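Thioredoxin (Thermosipho africanus, PDB 6MOS) probably acts as a small thiol-disulfide oxidoreductase of the thioredoxin family, exchanging electrons with partner proteins through a redox-active cysteine pair. Local coordinates at residues Met44-Phe55 against Phe98-Glu108. Numbering follows the deposited sequence.
Sequences MLPKIQTIAKNF and FSISEVINTIE
Phe98, in the loop leading into helix 100-115, meets the end of Met44: SD lies 3.8 Å from Phe98 CE2, oblique to the ring, in a Met-aromatic contact. Ile100 is the knob of the interface, set in a hole formed by Met44, Lys47, Ile48 and Ile51. Its CG1 is anti to the backbone N (chi1 -163°), which carries CD1 past Met44 CG at 3.6 Å. The side chains of Ile100 and Ile51 reach toward each other, and Ile100 CG1 lies a tight 3.5 Å from Ile51 CD1. Deeper in, Val103 CG1 packs against Ile48 CD1 (3.8 Å), the two side chains crossing at about a right angle. Next in sequence, one turn beyond Ile100, Ile104 CG1 also reaches Ile51 CD1, and its CG2 comes to the edge of the Phe55 ring. Ile107 divides its branches: CD1 touches Ile51 CG2, whereas CG2 sits over the centre of one Phe55 face in a CH-pi contact, 3.9 Å from the centroid. Glu108 CG lies 3.6 Å from Phe55 CZ. An alanine at Phe55 would remove the ring that Ile104, Ile107 and Glu108 pack against, and would probably open a gap between the helices at this end. Segments 44-55 and 100-108 run nearly parallel (14°) on the same face of the central sheet, where Ile48 touches Tyr32 and Ile59, and Ile107 touches Ile30 and Ile84, as is characteristic of the thioredoxin fold.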
loop_
_atom_site.group_PDB
_atom_site.type_symbol
_atom_site.label_atom_id
_atom_site.label_comp_id
_atom_site.label_asym_id
_atom_site.label_seq_id
_atom_site.Cartn_x
_atom_site.Cartn_y
_atom_site.Cartn_z
ATOM N N MET A 44 -3.977 -10.655 0.108
ATOM C CA MET A 44 -2.850 -9.806 0.486
ATOM C C MET A 44 -3.192 -8.887 1.649
ATOM O O MET A 44 -2.286 -8.475 2.386
ATOM C CB MET A 44 -2.396 -8.987 -0.729
ATOM C CG MET A 44 -1.123 -8.182 -0.539
ATOM S SD MET A 44 -0.737 -7.172 -1.983
ATOM C CE MET A 44 -0.360 -8.442 -3.200
ATOM N N LEU A 45 -4.481 -8.584 1.834
ATOM C CA LEU A 45 -4.901 -7.609 2.841
ATOM C C LEU A 45 -4.419 -7.949 4.248
ATOM O O LEU A 45 -3.869 -7.060 4.915
ATOM C CB LEU A 45 -6.423 -7.460 2.794
ATOM C CG LEU A 45 -6.987 -6.508 3.853
ATOM C CD1 LEU A 45 -6.377 -5.137 3.671
ATOM C CD2 LEU A 45 -8.491 -6.457 3.750
ATOM N N PRO A 46 -4.596 -9.170 4.764
ATOM C CA PRO A 46 -4.084 -9.433 6.120
ATOM C C PRO A 46 -2.571 -9.358 6.210
ATOM O O PRO A 46 -2.041 -8.958 7.255
ATOM C CB PRO A 46 -4.614 -10.839 6.431
ATOM C CG PRO A 46 -4.877 -11.446 5.120
ATOM C CD PRO A 46 -5.314 -10.339 4.225
ATOM N N LYS A 47 -1.857 -9.713 5.142
ATOM C CA LYS A 47 -0.409 -9.570 5.150
ATOM C C LYS A 47 -0.016 -8.105 5.251
ATOM O O LYS A 47 0.830 -7.734 6.072
ATOM C CB LYS A 47 0.192 -10.188 3.890
ATOM C CG LYS A 47 -0.244 -11.617 3.584
ATOM C CD LYS A 47 0.408 -12.089 2.286
ATOM C CE LYS A 47 -0.051 -13.483 1.861
ATOM N NZ LYS A 47 0.558 -14.550 2.704
ATOM N N ILE A 48 -0.612 -7.257 4.408
ATOM C CA ILE A 48 -0.211 -5.855 4.404
ATOM C C ILE A 48 -0.591 -5.200 5.724
ATOM O O ILE A 48 0.143 -4.346 6.232
ATOM C CB ILE A 48 -0.802 -5.118 3.183
ATOM C CG1 ILE A 48 -0.162 -3.734 3.024
ATOM C CG2 ILE A 48 -2.313 -4.982 3.263
ATOM C CD1 ILE A 48 1.300 -3.792 2.597
ATOM N N GLN A 49 -1.706 -5.619 6.323
ATOM C CA GLN A 49 -2.083 -5.094 7.632
ATOM C C GLN A 49 -1.077 -5.500 8.699
ATOM O O GLN A 49 -0.716 -4.693 9.565
ATOM C CB GLN A 49 -3.478 -5.584 8.001
ATOM C CG GLN A 49 -4.558 -4.944 7.177
ATOM C CD GLN A 49 -5.941 -5.255 7.698
ATOM O OE1 GLN A 49 -6.807 -4.383 7.736
ATOM N NE2 GLN A 49 -6.158 -6.507 8.101
ATOM N N THR A 50 -0.615 -6.747 8.651
ATOM C CA THR A 50 0.373 -7.202 9.616
ATOM C C THR A 50 1.689 -6.460 9.437
ATOM O O THR A 50 2.303 -6.034 10.421
ATOM C CB THR A 50 0.558 -8.711 9.475
ATOM O OG1 THR A 50 -0.587 -9.377 10.027
ATOM C CG2 THR A 50 1.824 -9.174 10.187
ATOM N N ILE A 51 2.118 -6.281 8.184
ATOM C CA ILE A 51 3.311 -5.488 7.888
ATOM C C ILE A 51 3.213 -4.115 8.539
ATOM O O ILE A 51 4.166 -3.631 9.164
ATOM C CB ILE A 51 3.503 -5.366 6.365
ATOM C CG1 ILE A 51 3.849 -6.724 5.760
ATOM C CG2 ILE A 51 4.579 -4.347 6.026
ATOM C CD1 ILE A 51 3.558 -6.799 4.274
ATOM N N ALA A 52 2.054 -3.466 8.398
ATOM C CA ALA A 52 1.881 -2.122 8.945
ATOM C C ALA A 52 1.959 -2.137 10.466
ATOM O O ALA A 52 2.634 -1.298 11.077
ATOM C CB ALA A 52 0.549 -1.536 8.476
ATOM N N LYS A 53 1.274 -3.094 11.095
ATOM C CA LYS A 53 1.368 -3.257 12.542
ATOM C C LYS A 53 2.798 -3.564 12.965
ATOM O O LYS A 53 3.267 -3.080 14.002
ATOM C CB LYS A 53 0.416 -4.367 12.994
ATOM C CG LYS A 53 0.428 -4.642 14.487
ATOM C CD LYS A 53 0.488 -6.139 14.781
ATOM C CE LYS A 53 0.177 -6.446 16.251
ATOM N NZ LYS A 53 0.830 -5.516 17.226
ATOM N N ASN A 54 3.513 -4.359 12.163
ATOM C CA ASN A 54 4.878 -4.750 12.498
ATOM C C ASN A 54 5.831 -3.563 12.505
ATOM O O ASN A 54 6.809 -3.562 13.261
ATOM C CB ASN A 54 5.367 -5.797 11.508
ATOM C CG ASN A 54 6.183 -6.870 12.165
ATOM O OD1 ASN A 54 5.640 -7.846 12.686
ATOM N ND2 ASN A 54 7.502 -6.701 12.150
ATOM N N PHE A 55 5.577 -2.556 11.668
ATOM C CA PHE A 55 6.421 -1.371 11.588
ATOM C C PHE A 55 5.785 -0.150 12.238
ATOM O O PHE A 55 6.348 0.947 12.144
ATOM C CB PHE A 55 6.763 -1.050 10.130
ATOM C CG PHE A 55 7.655 -2.059 9.473
ATOM C CD1 PHE A 55 9.028 -1.995 9.632
ATOM C CD2 PHE A 55 7.125 -3.060 8.673
ATOM C CE1 PHE A 55 9.852 -2.916 9.018
ATOM C CE2 PHE A 55 7.945 -3.990 8.053
ATOM C CZ PHE A 55 9.312 -3.918 8.226
ATOM N N PHE A 98 3.822 -7.253 -8.562
ATOM C CA PHE A 98 4.679 -7.115 -7.394
ATOM C C PHE A 98 4.297 -8.181 -6.378
ATOM O O PHE A 98 3.155 -8.654 -6.354
ATOM C CB PHE A 98 4.561 -5.719 -6.773
ATOM C CG PHE A 98 3.234 -5.453 -6.132
ATOM C CD1 PHE A 98 2.149 -5.019 -6.891
ATOM C CD2 PHE A 98 3.069 -5.610 -4.764
ATOM C CE1 PHE A 98 0.934 -4.759 -6.291
ATOM C CE2 PHE A 98 1.841 -5.358 -4.160
ATOM C CZ PHE A 98 0.779 -4.929 -4.925
ATOM N N SER A 99 5.268 -8.561 -5.552
ATOM C CA SER A 99 5.054 -9.487 -4.453
ATOM C C SER A 99 5.045 -8.726 -3.138
ATOM O O SER A 99 5.566 -7.611 -3.042
ATOM C CB SER A 99 6.146 -10.561 -4.410
ATOM O OG SER A 99 7.405 -9.968 -4.137
ATOM N N ILE A 100 4.474 -9.352 -2.108
ATOM C CA ILE A 100 4.413 -8.678 -0.815
ATOM C C ILE A 100 5.808 -8.500 -0.230
ATOM O O ILE A 100 6.034 -7.568 0.545
ATOM C CB ILE A 100 3.469 -9.437 0.137
ATOM C CG1 ILE A 100 3.054 -8.556 1.304
ATOM C CG2 ILE A 100 4.108 -10.707 0.662
ATOM C CD1 ILE A 100 2.079 -7.466 0.908
ATOM N N SER A 101 6.775 -9.339 -0.628
ATOM C CA SER A 101 8.138 -9.172 -0.125
ATOM C C SER A 101 8.775 -7.871 -0.610
ATOM O O SER A 101 9.563 -7.260 0.125
ATOM C CB SER A 101 8.998 -10.369 -0.531
ATOM O OG SER A 101 9.017 -10.520 -1.934
ATOM N N GLU A 102 8.448 -7.430 -1.831
ATOM C CA GLU A 102 8.963 -6.153 -2.324
ATOM C C GLU A 102 8.508 -5.001 -1.443
ATOM O O GLU A 102 9.273 -4.064 -1.198
ATOM C CB GLU A 102 8.509 -5.893 -3.756
ATOM C CG GLU A 102 8.846 -6.977 -4.751
ATOM C CD GLU A 102 8.296 -6.654 -6.118
ATOM O OE1 GLU A 102 8.260 -5.457 -6.476
ATOM O OE2 GLU A 102 7.876 -7.586 -6.828
ATOM N N VAL A 103 7.258 -5.047 -0.973
ATOM C CA VAL A 103 6.745 -3.993 -0.104
ATOM C C VAL A 103 7.522 -3.953 1.204
ATOM O O VAL A 103 7.949 -2.886 1.661
ATOM C CB VAL A 103 5.239 -4.190 0.147
ATOM C CG1 VAL A 103 4.703 -3.084 1.064
ATOM C CG2 VAL A 103 4.497 -4.206 -1.182
ATOM N N ILE A 104 7.715 -5.116 1.829
ATOM C CA ILE A 104 8.481 -5.158 3.071
ATOM C C ILE A 104 9.890 -4.637 2.840
ATOM O O ILE A 104 10.427 -3.864 3.647
ATOM C CB ILE A 104 8.497 -6.584 3.650
ATOM C CG1 ILE A 104 7.084 -7.005 4.054
ATOM C CG2 ILE A 104 9.433 -6.649 4.859
ATOM C CD1 ILE A 104 6.949 -8.482 4.365
ATOM N N ASN A 105 10.510 -5.048 1.729
ATOM C CA ASN A 105 11.882 -4.641 1.458
ATOM C C ASN A 105 11.991 -3.129 1.305
ATOM O O ASN A 105 12.952 -2.519 1.789
ATOM C CB ASN A 105 12.396 -5.350 0.211
ATOM C CG ASN A 105 13.886 -5.532 0.234
ATOM O OD1 ASN A 105 14.608 -4.917 -0.555
ATOM N ND2 ASN A 105 14.366 -6.370 1.153
ATOM N N THR A 106 11.013 -2.503 0.642
ATOM C CA THR A 106 11.054 -1.054 0.466
ATOM C C THR A 106 10.876 -0.340 1.798
ATOM O O THR A 106 11.569 0.649 2.076
ATOM C CB THR A 106 9.980 -0.606 -0.533
ATOM O OG1 THR A 106 10.267 -1.155 -1.826
ATOM C CG2 THR A 106 9.931 0.909 -0.639
ATOM N N ILE A 107 9.958 -0.832 2.635
ATOM C CA ILE A 107 9.753 -0.222 3.944
ATOM C C ILE A 107 11.023 -0.323 4.777
ATOM O O ILE A 107 11.439 0.646 5.423
ATOM C CB ILE A 107 8.546 -0.866 4.653
ATOM C CG1 ILE A 107 7.271 -0.613 3.856
ATOM C CG2 ILE A 107 8.398 -0.335 6.064
ATOM C CD1 ILE A 107 5.996 -1.130 4.525
ATOM N N GLU A 108 11.687 -1.483 4.739
ATOM C CA GLU A 108 12.903 -1.648 5.532
ATOM C C GLU A 108 14.031 -0.765 5.016
ATOM O O GLU A 108 14.705 -0.088 5.808
ATOM C CB GLU A 108 13.322 -3.117 5.552
ATOM C CG GLU A 108 12.535 -3.912 6.572
ATOM C CD GLU A 108 13.047 -5.323 6.765
ATOM O OE1 GLU A 108 13.684 -5.861 5.834
ATOM O OE2 GLU A 108 12.809 -5.893 7.854
#